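Side-chain contacts in mannose-6-phosphate isomerase (PDB 1QWR), which probably interconverts D-mannose 6-phosphate and D-fructose 6-phosphate, an isomerisation that uses one zinc ion per subunit: residues 98-103 and 219-224; 136-139 and 143-146; 156-161 and 223-228. All coordinates share one frame; numbering follows the deposited sequence.

Contact 1 of 3, residues 98-103 and 219-224. With ZN (zinc ion), chain E; SO4 (sulfate ion), chain C.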
loop_
_atom_site.group_PDB
_atom_site.type_symbol
_atom_site.label_atom_id
_atom_site.label_comp_id
_atom_site.label_asym_id
_atom_site.label_seq_id
_atom_site.Cartn_x
_atom_site.Cartn_y
_atom_site.Cartn_z
ATOM N N ILE A 98 0.682 14.833 8.778
ATOM C CA ILE A 98 -0.590 14.424 9.390
ATOM C C ILE A 98 -1.562 14.710 8.253
ATOM O O ILE A 98 -1.554 15.814 7.678
ATOM C CB ILE A 98 -0.910 15.265 10.644
ATOM C CG1 ILE A 98 0.138 14.978 11.725
ATOM C CG2 ILE A 98 -2.281 14.915 11.170
ATOM C CD1 ILE A 98 -0.083 15.709 13.024
ATOM N N LYS A 99 -2.388 13.724 7.913
ATOM C CA LYS A 99 -3.254 13.882 6.757
ATOM C C LYS A 99 -4.542 13.083 6.794
ATOM O O LYS A 99 -4.767 12.281 7.699
ATOM C CB LYS A 99 -2.443 13.459 5.519
ATOM C CG LYS A 99 -1.783 12.075 5.674
ATOM C CD LYS A 99 -0.716 11.852 4.602
ATOM C CE LYS A 99 0.118 10.611 4.884
ATOM N NZ LYS A 99 1.382 10.919 5.607
ATOM N N VAL A 100 -5.371 13.316 5.776
ATOM C CA VAL A 100 -6.627 12.599 5.592
ATOM C C VAL A 100 -6.812 12.380 4.084
ATOM O O VAL A 100 -6.445 13.244 3.273
ATOM C CB VAL A 100 -7.842 13.402 6.135
ATOM C CG1 VAL A 100 -7.848 14.793 5.554
ATOM C CG2 VAL A 100 -9.146 12.699 5.770
ATOM N N HIS A 101 -7.373 11.230 3.707
ATOM C CA HIS A 101 -7.630 10.934 2.301
ATOM C C HIS A 101 -9.126 10.979 2.109
ATOM O O HIS A 101 -9.871 10.478 2.942
ATOM C CB HIS A 101 -7.147 9.519 1.917
ATOM C CG HIS A 101 -5.682 9.325 2.087
ATOM N ND1 HIS A 101 -4.753 10.042 1.365
ATOM C CD2 HIS A 101 -4.977 8.470 2.871
ATOM C CE1 HIS A 101 -3.538 9.639 1.698
ATOM N NE2 HIS A 101 -3.648 8.688 2.606
ATOM N N PRO A 102 -9.586 11.583 1.006
ATOM C CA PRO A 102 -11.025 11.655 0.758
ATOM C C PRO A 102 -11.570 10.328 0.250
ATOM O O PRO A 102 -10.804 9.441 -0.177
ATOM C CB PRO A 102 -11.135 12.742 -0.297
ATOM C CG PRO A 102 -9.889 12.515 -1.116
ATOM C CD PRO A 102 -8.833 12.315 -0.037
ATOM N N ASP A 103 -12.898 10.198 0.293
ATOM C CA ASP A 103 -13.554 9.000 -0.199
ATOM C C ASP A 103 -13.775 9.200 -1.697
ATOM O O ASP A 103 -13.419 10.255 -2.232
ATOM C CB ASP A 103 -14.879 8.755 0.563
ATOM C CG ASP A 103 -15.970 9.772 0.231
ATOM O OD1 ASP A 103 -15.677 10.826 -0.348
ATOM O OD2 ASP A 103 -17.139 9.503 0.569
ATOM N N ASN A 219 -13.067 19.071 5.549
ATOM C CA ASN A 219 -14.266 18.625 4.834
ATOM C C ASN A 219 -14.282 17.101 4.658
ATOM O O ASN A 219 -15.326 16.464 4.773
ATOM C CB ASN A 219 -14.335 19.280 3.461
ATOM C CG ASN A 219 -15.021 20.632 3.494
ATOM O OD1 ASN A 219 -16.246 20.714 3.630
ATOM N ND2 ASN A 219 -14.242 21.694 3.376
ATOM N N ALA A 220 -13.126 16.514 4.378
ATOM C CA ALA A 220 -13.074 15.068 4.154
ATOM C C ALA A 220 -13.006 14.222 5.404
ATOM O O ALA A 220 -13.321 13.019 5.378
ATOM C CB ALA A 220 -11.883 14.727 3.257
ATOM N N ALA A 221 -12.600 14.843 6.500
ATOM C CA ALA A 221 -12.416 14.134 7.751
ATOM C C ALA A 221 -13.689 13.702 8.443
ATOM O O ALA A 221 -14.663 14.443 8.512
ATOM C CB ALA A 221 -11.563 14.990 8.712
ATOM N N THR A 222 -13.658 12.484 8.963
ATOM C CA THR A 222 -14.770 11.924 9.697
ATOM C C THR A 222 -14.694 12.453 11.127
ATOM O O THR A 222 -13.685 12.274 11.800
ATOM C CB THR A 222 -14.656 10.427 9.757
ATOM O OG1 THR A 222 -14.652 9.925 8.425
ATOM C CG2 THR A 222 -15.813 9.821 10.551
ATOM N N VAL A 223 -15.764 13.086 11.586
ATOM C CA VAL A 223 -15.803 13.622 12.938
ATOM C C VAL A 223 -17.162 13.293 13.560
ATOM O O VAL A 223 -18.190 13.581 12.961
ATOM C CB VAL A 223 -15.648 15.153 12.920
ATOM C CG1 VAL A 223 -15.676 15.694 14.346
ATOM C CG2 VAL A 223 -14.358 15.539 12.193
ATOM N N PRO A 224 -17.183 12.668 14.751
ATOM C CA PRO A 224 -16.018 12.263 15.539
ATOM C C PRO A 224 -15.376 11.019 14.951
ATOM O O PRO A 224 -15.945 10.371 14.079
ATOM C CB PRO A 224 -16.612 11.971 16.908
ATOM C CG PRO A 224 -17.943 11.402 16.567
ATOM C CD PRO A 224 -18.428 12.371 15.491
HETATM ZN ZN ZN E . -1.842 7.683 4.023
HETATM S S SO4 C . 3.162 12.424 2.896
HETATM O O1 SO4 C . 3.478 12.996 4.229
HETATM O O2 SO4 C . 4.351 12.458 2.039
HETATM O O3 SO4 C . 2.059 13.170 2.272
HETATM O O4 SO4 C . 2.747 11.020 3.079
HETATM O O HOH W 1 -13.878 11.836 3.109
HETATM O O HOH W 2 -1.293 6.959 1.590
#

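Contact 2 of 3, residues 136-139 and 143-146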
loop_
_atom_site.group_PDB
_atom_site.type_symbol
_atom_site.label_atom_id
_atom_site.label_comp_id
_atom_site.label_asym_id
_atom_site.label_seq_id
_atom_site.Cartn_x
_atom_site.Cartn_y
_atom_site.Cartn_z
ATOM N N HIS A 136 -8.581 10.883 16.083
ATOM C CA HIS A 136 -8.460 12.113 16.858
ATOM C C HIS A 136 -9.558 12.203 17.912
ATOM O O HIS A 136 -10.464 11.376 17.953
ATOM C CB HIS A 136 -8.559 13.317 15.934
ATOM C CG HIS A 136 -9.903 13.455 15.295
ATOM N ND1 HIS A 136 -10.237 12.824 14.114
ATOM C CD2 HIS A 136 -11.026 14.076 15.724
ATOM C CE1 HIS A 136 -11.511 13.048 13.847
ATOM N NE2 HIS A 136 -12.013 13.803 14.809
ATOM N N THR A 137 -9.493 13.236 18.744
ATOM C CA THR A 137 -10.469 13.389 19.823
ATOM C C THR A 137 -11.562 14.433 19.605
ATOM O O THR A 137 -12.455 14.575 20.451
ATOM C CB THR A 137 -9.761 13.772 21.135
ATOM O OG1 THR A 137 -9.029 14.985 20.928
ATOM C CG2 THR A 137 -8.809 12.669 21.571
ATOM N N ALA A 138 -11.494 15.167 18.501
ATOM C CA ALA A 138 -12.488 16.210 18.232
ATOM C C ALA A 138 -13.888 15.646 18.096
ATOM O O ALA A 138 -14.108 14.638 17.430
ATOM C CB ALA A 138 -12.106 16.988 16.995
ATOM N N ARG A 139 -14.846 16.316 18.729
ATOM C CA ARG A 139 -16.233 15.873 18.726
ATOM C C ARG A 139 -17.083 16.558 17.667
ATOM O O ARG A 139 -18.209 16.129 17.384
ATOM C CB ARG A 139 -16.833 16.103 20.119
ATOM C CG ARG A 139 -16.108 15.338 21.231
ATOM C CD ARG A 139 -16.620 15.740 22.617
ATOM N NE ARG A 139 -16.225 17.101 22.975
ATOM C CZ ARG A 139 -16.683 17.765 24.034
ATOM N NH1 ARG A 139 -17.564 17.198 24.848
ATOM N NH2 ARG A 139 -16.253 18.995 24.289
ATOM N N GLU A 143 -14.530 22.055 16.480
ATOM C CA GLU A 143 -13.532 21.680 17.483
ATOM C C GLU A 143 -12.242 21.205 16.788
ATOM O O GLU A 143 -11.138 21.557 17.195
ATOM C CB GLU A 143 -14.111 20.567 18.358
ATOM C CG GLU A 143 -13.296 20.145 19.577
ATOM C CD GLU A 143 -14.112 19.251 20.510
ATOM O OE1 GLU A 143 -15.147 19.721 21.036
ATOM O OE2 GLU A 143 -13.744 18.083 20.722
ATOM N N LEU A 144 -12.391 20.402 15.741
ATOM C CA LEU A 144 -11.237 19.918 15.000
ATOM C C LEU A 144 -10.467 21.130 14.471
ATOM O O LEU A 144 -9.238 21.234 14.631
ATOM C CB LEU A 144 -11.705 19.031 13.840
ATOM C CG LEU A 144 -10.608 18.490 12.910
ATOM C CD1 LEU A 144 -9.763 17.498 13.695
ATOM C CD2 LEU A 144 -11.231 17.818 11.665
ATOM N N VAL A 145 -11.193 22.063 13.859
ATOM C CA VAL A 145 -10.585 23.270 13.311
ATOM C C VAL A 145 -9.847 24.048 14.398
ATOM O O VAL A 145 -8.697 24.454 14.210
ATOM C CB VAL A 145 -11.644 24.180 12.670
ATOM C CG1 VAL A 145 -11.085 25.585 12.448
ATOM C CG2 VAL A 145 -12.081 23.580 11.342
ATOM N N THR A 146 -10.514 24.244 15.533
ATOM C CA THR A 146 -9.930 24.968 16.660
ATOM C C THR A 146 -8.634 24.315 17.154
ATOM O O THR A 146 -7.620 24.986 17.333
ATOM C CB THR A 146 -10.923 25.035 17.839
ATOM O OG1 THR A 146 -12.127 25.683 17.411
ATOM C CG2 THR A 146 -10.320 25.801 19.009
#

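Contact 3 of 3, residues 156-161 and 223-228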
loop_
_atom_site.group_PDB
_atom_site.type_symbol
_atom_site.label_atom_id
_atom_site.label_comp_id
_atom_site.label_asym_id
_atom_site.label_seq_id
_atom_site.Cartn_x
_atom_site.Cartn_y
_atom_site.Cartn_z
ATOM N N LEU A 156 -5.332 16.539 20.521
ATOM C CA LEU A 156 -6.128 16.115 19.369
ATOM C C LEU A 156 -5.859 14.722 18.820
ATOM O O LEU A 156 -6.772 13.912 18.693
ATOM C CB LEU A 156 -5.957 17.105 18.216
ATOM C CG LEU A 156 -6.711 16.707 16.938
ATOM C CD1 LEU A 156 -8.222 16.679 17.203
ATOM C CD2 LEU A 156 -6.366 17.678 15.818
ATOM N N LEU A 157 -4.603 14.457 18.485
ATOM C CA LEU A 157 -4.224 13.179 17.884
ATOM C C LEU A 157 -4.280 11.975 18.801
ATOM O O LEU A 157 -4.037 12.075 20.002
ATOM C CB LEU A 157 -2.817 13.274 17.302
ATOM C CG LEU A 157 -2.504 14.446 16.372
ATOM C CD1 LEU A 157 -1.058 14.333 15.925
ATOM C CD2 LEU A 157 -3.452 14.458 15.180
ATOM N N ARG A 158 -4.614 10.831 18.218
ATOM C CA ARG A 158 -4.650 9.580 18.953
ATOM C C ARG A 158 -3.470 8.788 18.391
ATOM O O ARG A 158 -3.217 8.786 17.182
ATOM C CB ARG A 158 -5.973 8.838 18.725
ATOM C CG ARG A 158 -7.175 9.523 19.358
ATOM C CD ARG A 158 -8.488 8.867 18.943
ATOM N NE ARG A 158 -8.615 7.471 19.366
ATOM C CZ ARG A 158 -8.875 7.079 20.610
ATOM N NH1 ARG A 158 -9.038 7.977 21.575
ATOM N NH2 ARG A 158 -8.990 5.783 20.886
ATOM N N ARG A 159 -2.730 8.132 19.273
ATOM C CA ARG A 159 -1.563 7.383 18.844
ATOM C C ARG A 159 -1.652 5.918 19.222
ATOM O O ARG A 159 -2.255 5.566 20.227
ATOM C CB ARG A 159 -0.305 8.018 19.436
ATOM C CG ARG A 159 -0.043 9.433 18.928
ATOM C CD ARG A 159 1.073 10.121 19.701
ATOM N NE ARG A 159 1.558 11.330 19.028
ATOM C CZ ARG A 159 2.514 11.349 18.101
ATOM N NH1 ARG A 159 3.108 10.223 17.719
ATOM N NH2 ARG A 159 2.890 12.500 17.560
ATOM N N ILE A 160 -1.063 5.067 18.389
ATOM C CA ILE A 160 -1.077 3.632 18.623
ATOM C C ILE A 160 0.343 3.116 18.528
ATOM O O ILE A 160 1.063 3.447 17.590
ATOM C CB ILE A 160 -1.933 2.902 17.575
ATOM C CG1 ILE A 160 -3.379 3.412 17.638
ATOM C CG2 ILE A 160 -1.873 1.396 17.816
ATOM C CD1 ILE A 160 -4.317 2.733 16.640
ATOM N N LYS A 161 0.739 2.317 19.518
ATOM C CA LYS A 161 2.072 1.742 19.563
ATOM C C LYS A 161 2.053 0.537 18.634
ATOM O O LYS A 161 1.180 -0.318 18.744
ATOM C CB LYS A 161 2.409 1.294 20.989
ATOM C CG LYS A 161 3.872 1.464 21.333
ATOM C CD LYS A 161 4.746 0.750 20.322
ATOM C CE LYS A 161 6.197 1.121 20.484
ATOM N NZ LYS A 161 6.958 0.729 19.279
ATOM N N VAL A 223 -15.764 13.086 11.586
ATOM C CA VAL A 223 -15.803 13.622 12.938
ATOM C C VAL A 223 -17.162 13.293 13.560
ATOM O O VAL A 223 -18.190 13.581 12.961
ATOM C CB VAL A 223 -15.648 15.153 12.920
ATOM C CG1 VAL A 223 -15.676 15.694 14.346
ATOM C CG2 VAL A 223 -14.358 15.539 12.193
ATOM N N PRO A 224 -17.183 12.668 14.751
ATOM C CA PRO A 224 -16.018 12.263 15.539
ATOM C C PRO A 224 -15.376 11.019 14.951
ATOM O O PRO A 224 -15.945 10.371 14.079
ATOM C CB PRO A 224 -16.612 11.971 16.908
ATOM C CG PRO A 224 -17.943 11.402 16.567
ATOM C CD PRO A 224 -18.428 12.371 15.491
ATOM N N HIS A 225 -14.190 10.694 15.439
ATOM C CA HIS A 225 -13.505 9.500 14.976
ATOM C C HIS A 225 -14.024 8.325 15.772
ATOM O O HIS A 225 -14.189 8.419 16.987
ATOM C CB HIS A 225 -11.998 9.579 15.229
ATOM C CG HIS A 225 -11.286 8.293 14.944
ATOM N ND1 HIS A 225 -10.946 7.899 13.665
ATOM C CD2 HIS A 225 -10.916 7.276 15.761
ATOM C CE1 HIS A 225 -10.402 6.695 13.708
ATOM N NE2 HIS A 225 -10.373 6.293 14.967
ATOM N N VAL A 226 -14.260 7.223 15.083
ATOM C CA VAL A 226 -14.695 5.989 15.724
ATOM C C VAL A 226 -13.777 4.906 15.142
ATOM O O VAL A 226 -13.657 4.792 13.922
ATOM C CB VAL A 226 -16.174 5.665 15.394
ATOM C CG1 VAL A 226 -16.572 4.328 16.012
ATOM C CG2 VAL A 226 -17.080 6.781 15.925
ATOM N N ASP A 227 -13.103 4.144 16.004
ATOM C CA ASP A 227 -12.217 3.074 15.539
ATOM C C ASP A 227 -13.057 1.961 14.951
ATOM O O ASP A 227 -13.991 1.480 15.600
ATOM C CB ASP A 227 -11.392 2.481 16.681
ATOM C CG ASP A 227 -10.179 3.306 17.023
ATOM O OD1 ASP A 227 -9.663 4.013 16.133
ATOM O OD2 ASP A 227 -9.726 3.229 18.188
ATOM N N GLY A 228 -12.732 1.556 13.726
ATOM C CA GLY A 228 -13.472 0.484 13.092
ATOM C C GLY A 228 -13.002 -0.854 13.632
ATOM O O GLY A 228 -12.052 -0.921 14.416
HETATM O O HOH W 3 -7.249 5.268 17.854
#

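Contact 1 of 3, residues 98-103 and 219-224
Val100 sends CG2 anti to its backbone N, with CG1 between N and the carbonyl carbon (chi1 52°), and this aims CG2 at the turn where helix 214-220 ends. There Val100 CG2 lies 4.1 Å from Ala221 CA and 4.2 Å from Ala220 CB. Two residues on, Pro102 sets its CB 4.1 Å from Ala220 CB, so the Ala220 methyl rests against both Val100 and the proline. Beyond this apolar patch, a water accepts a weak bond from Asp103 N and donates to Ala220 O at 2.6 Å.

Lys99, and His101 just past the strand, turn the other way, toward the sulfate and the zinc. His101 NE2 meets zinc in the ring plane at 2.5 Å. Glu119, His176 and a water complete the site, while Ala193 O holds ND1 and so limits rotation of the ring. Lys99 bends at its last torsion and reaches sulfate O4 with NZ at 2.9 Å; the bond to O1 is weak. With an alanine in place of Lys99 the sulfate would probably lose this ammonium partner, and Thr96 OG1 and Ser97 O the donor they share.

Lys18, Arg210 and Arg196, the last probably an active-site residue, also bind the sulfate. The anion itself probably comes from the crystallisation liquor, but such a cluster of positive groups beside the zinc is consistent with a pocket that takes the substrate's phosphate.

Contact 2 of 3, residues 136-139 and 143-146
Glu143, which gives up the most surface here, reaches back from the first turn of its helix to the loop that leads into it. Its CG is anti to the backbone N (chi1 -173°) and the chain runs on extended, which carries the carboxylate over to the backbone of Ala138 and Arg139. Glu143 OE2 accepts the Arg139 N-H at 2.9 Å, a bond that comes from above the carboxylate plane rather than within it, and the same oxygen lies 3.4 Å from Ala138 CA. The Arg139 side chain then curls round, bent at chi3, and offers NE to the carboxylate in a salt bridge, with Glu143 OE1 at the guanidinium edge, 3.4 Å from Arg139 NE. Both NE bonds, to OE1 and to OE2, are weak, and the two planes stand 44° apart, so the backbone N-H is the firmer grip and the charged pair an addition at the surface.

Ala138 and Leu144 form the apolar half. Ala138 CB sits 3.6 Å from Leu144 N and 3.8 Å from Leu144 CB, tucked close against the helix backbone. Leu144 CD1 continues past it to one face of the His136 ring, near the rim, 4.2 Å from CD2.

Ser140 OG accepts the Glu143 N-H, so both the backbone N and the carboxylate of Glu143 bond to residues just before the helix. Leu156 of helix 153-156 touches His136, Ala138 and Leu144, and Val223 also meets His136 and Leu144; the contact thus joins the exit of strand 131-136 to helix 141-149, with Leu156 and Val223 packed against the joint.

Contact 3 of 3, residues 156-161 and 223-228
Arg158 and Asp227 meet at the protein surface, their side chains coming from opposite directions, one rising from strand 157-161 and the other from the loop between helix 214-220 and strand 233-237. The charged pairing is loose. Arg158 NH2 stands 3.8 Å from Asp227 OD2, a long salt bridge in which the oxygen lies at the guanidinium edge, near its plane. The guanidinium and carboxylate planes are 56° apart, far from the flat two-pronged pairing these groups can make. A bend at chi3 (62°) turns the arginine head so that NE and NH2 both look toward the loop.

Hydrogen bonds do the tighter work, and the shortest lies within the loop itself. His225 NE2 donates to Asp227 OD1 at 2.7 Å, nearly straight at 166°; OD1 sits in the plane of the imidazole, while the ring nitrogen approaches tilted well out of the carboxylate plane. A water joins this pair to the arginine: it accepts from Arg158 NE at 3.0 Å and lies 3.2 Å from Asp227 OD1, to which it can donate.

Van der Waals contact is slight, with Arg158 NE 4.3 Å from His225 CD2 at an oblique approach. The His225 ring also meets Tyr134 roughly at right angles, and Tyr134 belongs to strand 131-136, the partner of 157-161 in a small antiparallel sheet.

In Asp227, then, OD1 takes the imidazole N-H, while OD2 faces the guanidinium. Its negative charge would tend to stabilise a protonated His225, whereas the nearby arginine would probably work against that.

How the contacts relate
All three contacts cluster in one region, with centres 11 to 12 Å apart. Contacts 1 and 3 share Val223 and Pro224, which carry the chain from the end of helix 214-220 to His225, and Ile98 CD1 meets Leu157 CD1 at 3.4 Å between them. Contact 2 lies alongside: Thr222 O is 3.1 Å from His136 CE1, and Thr137 N probably bonds to Leu156 O at 2.8 Å. Contact 1 alone supplies a zinc ligand. The side chain of His136 is about 9 Å from that of the ligand His176, and that of His225 is about 13 Å from the metal; contacts 2 and 3 lie farther from the zinc than contact 1.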